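Local coordinates for aspartokinase (Arabidopsis thaliana, PDB 2CDQ), which catalyses the ATP-dependent phosphorylation of L-aspartate to 4-phospho-L-aspartate, the first step of the aspartate-family amino acid pathway, and binds lysine and S-adenosylmethionine as allosteric effectors, at the lysine site. Numbering follows the deposited sequence. Chains: chain A/B, Aspartokinase.

The lysine site. Residues chain A 351, 354-358, 377-378; chain B 370-373. With LYS (lysine), chain C.
Lysine, an allosteric effector, lies almost wholly buried between the two subunits, with 312 of its 320 Å² hidden by protein. Backbone atoms supply most of its polar grip. At the amino acid head, the alpha-amino N donates to the carbonyl O of A:Gln354 at 2.7 Å, approaching from 45° above the carbonyl plane. On the carboxylate, O accepts from the N-H of A:Gly356 at 3.0 Å, with 152° at the hydrogen. OXT lies against the backbone of B:Val372, where the contact to N is too short to be real and O opposes it as a second acceptor, so its placement carries no weight.

At the opposite end the side-chain amine NZ bridges the chains. It donates to A:Ser378 O at 3.2 Å and to B:Asp373 O at 3.0 Å; both acceptors are met in their carbonyl planes, the latter on a lone pair. Selection of the extended amine therefore appears to rest on main-chain carbonyls, whose partial charges may favour a cationic group.

Apolar groups flank the aliphatic stem. A:Met351 lays its thioether alongside, SD lying 3.4 Å from lysine CD; CG is wedged between the backbone N and C (chi1 67°), and an extended chi2 carries the sulfur to the stem. A:Leu358 presents the methyl CD2 to CA at 3.5 Å, and the methyl CG2 of A:Thr377 comes near CE.

In the second shell, B:Ser371 OG, anti to its backbone N, donates to A:Gln354 O at 3.0 Å from above the carbonyl plane. That oxygen thus takes at least two donors, coupling ligand and partner chain. The ring of A:Phe357 turns away from the ligand, and A:Met351 CB sits over the rim of one ring face, 3.7 Å above its plane.

The pocket joins the 3-10 helix 349-351, the loop into helix 357-367, that helix's start and the end of strand 372-378 of chain A, in the first ACT domain, to strand 372-377 of the same domain in chain B, across the homodimer interface.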
# COMPACT_ATOMS: atom_id res chain seq x y z
N MET A 351 6.98 12.85 -1.27
CA MET A 351 6.69 11.77 -0.33
C MET A 351 7.92 10.92 0.05
O MET A 351 7.93 10.30 1.11
CB MET A 351 5.54 10.88 -0.83
CG MET A 351 5.84 10.06 -2.07
SD MET A 351 4.53 8.88 -2.46
CE MET A 351 3.23 9.97 -3.05
N GLN A 354 9.30 11.78 3.53
CA GLN A 354 8.39 12.63 4.30
C GLN A 354 7.52 11.82 5.24
O GLN A 354 7.01 10.77 4.87
CB GLN A 354 7.48 13.45 3.37
CG GLN A 354 6.65 14.50 4.12
CD GLN A 354 5.78 15.34 3.20
OE1 GLN A 354 4.64 14.99 2.92
NE2 GLN A 354 6.32 16.47 2.76
N VAL A 355 7.36 12.31 6.47
CA VAL A 355 6.41 11.74 7.42
C VAL A 355 5.02 12.30 7.10
O VAL A 355 4.87 13.51 6.91
CB VAL A 355 6.79 12.07 8.90
CG1 VAL A 355 5.76 11.53 9.87
CG2 VAL A 355 8.17 11.53 9.25
N GLY A 356 4.03 11.42 6.99
CA GLY A 356 2.62 11.87 6.93
C GLY A 356 1.95 12.05 5.58
O GLY A 356 0.85 12.59 5.51
N PHE A 357 2.59 11.61 4.49
CA PHE A 357 1.95 11.65 3.17
C PHE A 357 0.89 10.55 3.05
O PHE A 357 -0.21 10.81 2.56
CB PHE A 357 2.96 11.54 2.02
CG PHE A 357 2.47 12.16 0.75
CD1 PHE A 357 2.89 13.44 0.38
CD2 PHE A 357 1.58 11.48 -0.09
CE1 PHE A 357 2.43 14.03 -0.80
CE2 PHE A 357 1.12 12.06 -1.26
CZ PHE A 357 1.55 13.34 -1.62
N LEU A 358 1.22 9.35 3.52
CA LEU A 358 0.23 8.27 3.57
C LEU A 358 -0.96 8.63 4.47
O LEU A 358 -2.11 8.34 4.12
CB LEU A 358 0.86 6.95 4.01
CG LEU A 358 1.32 5.91 2.98
CD1 LEU A 358 0.78 6.18 1.57
CD2 LEU A 358 2.83 5.81 2.94
N THR A 377 2.98 0.77 -3.93
CA THR A 377 3.75 2.01 -3.91
C THR A 377 4.92 1.96 -4.87
O THR A 377 5.31 0.89 -5.34
CB THR A 377 4.34 2.27 -2.52
OG1 THR A 377 4.96 1.07 -2.05
CG2 THR A 377 3.26 2.71 -1.54
N SER A 378 5.48 3.14 -5.18
CA SER A 378 6.82 3.26 -5.73
C SER A 378 7.56 4.34 -4.93
O SER A 378 7.00 4.87 -3.96
CB SER A 378 6.79 3.58 -7.23
OG SER A 378 6.61 4.97 -7.47
N ILE B 370 7.33 8.78 11.97
CA ILE B 370 7.98 7.72 11.20
C ILE B 370 7.50 7.76 9.75
O ILE B 370 6.29 7.79 9.48
CB ILE B 370 7.73 6.31 11.82
CG1 ILE B 370 8.27 6.25 13.25
CG2 ILE B 370 8.38 5.22 10.98
CD1 ILE B 370 8.06 4.90 13.94
N SER B 371 8.46 7.76 8.82
CA SER B 371 8.16 7.67 7.39
C SER B 371 8.24 6.22 6.91
O SER B 371 9.23 5.52 7.16
CB SER B 371 9.09 8.57 6.58
OG SER B 371 8.89 8.40 5.19
N VAL B 372 7.19 5.80 6.21
CA VAL B 372 7.03 4.44 5.68
C VAL B 372 7.41 4.40 4.20
O VAL B 372 7.08 5.31 3.45
CB VAL B 372 5.57 3.98 5.83
CG1 VAL B 372 5.46 2.49 5.61
CG2 VAL B 372 5.03 4.36 7.20
N ASP B 373 8.09 3.35 3.78
CA ASP B 373 8.60 3.24 2.41
C ASP B 373 7.62 2.49 1.51
O ASP B 373 6.81 3.11 0.81
CB ASP B 373 9.97 2.55 2.44
CG ASP B 373 10.64 2.47 1.08
OD1 ASP B 373 11.67 1.77 0.99
OD2 ASP B 373 10.15 3.08 0.10
N LYS C . 4.66 10.09 3.69
CA LYS C . 4.89 8.65 3.51
C LYS C . 5.09 8.10 4.90
O LYS C . 4.62 8.67 5.90
CB LYS C . 6.13 8.40 2.65
CG LYS C . 6.08 7.13 1.77
CD LYS C . 5.29 7.31 0.48
CE LYS C . 5.23 6.01 -0.34
NZ LYS C . 6.55 5.54 -0.89
OXT LYS C . 5.73 7.07 5.07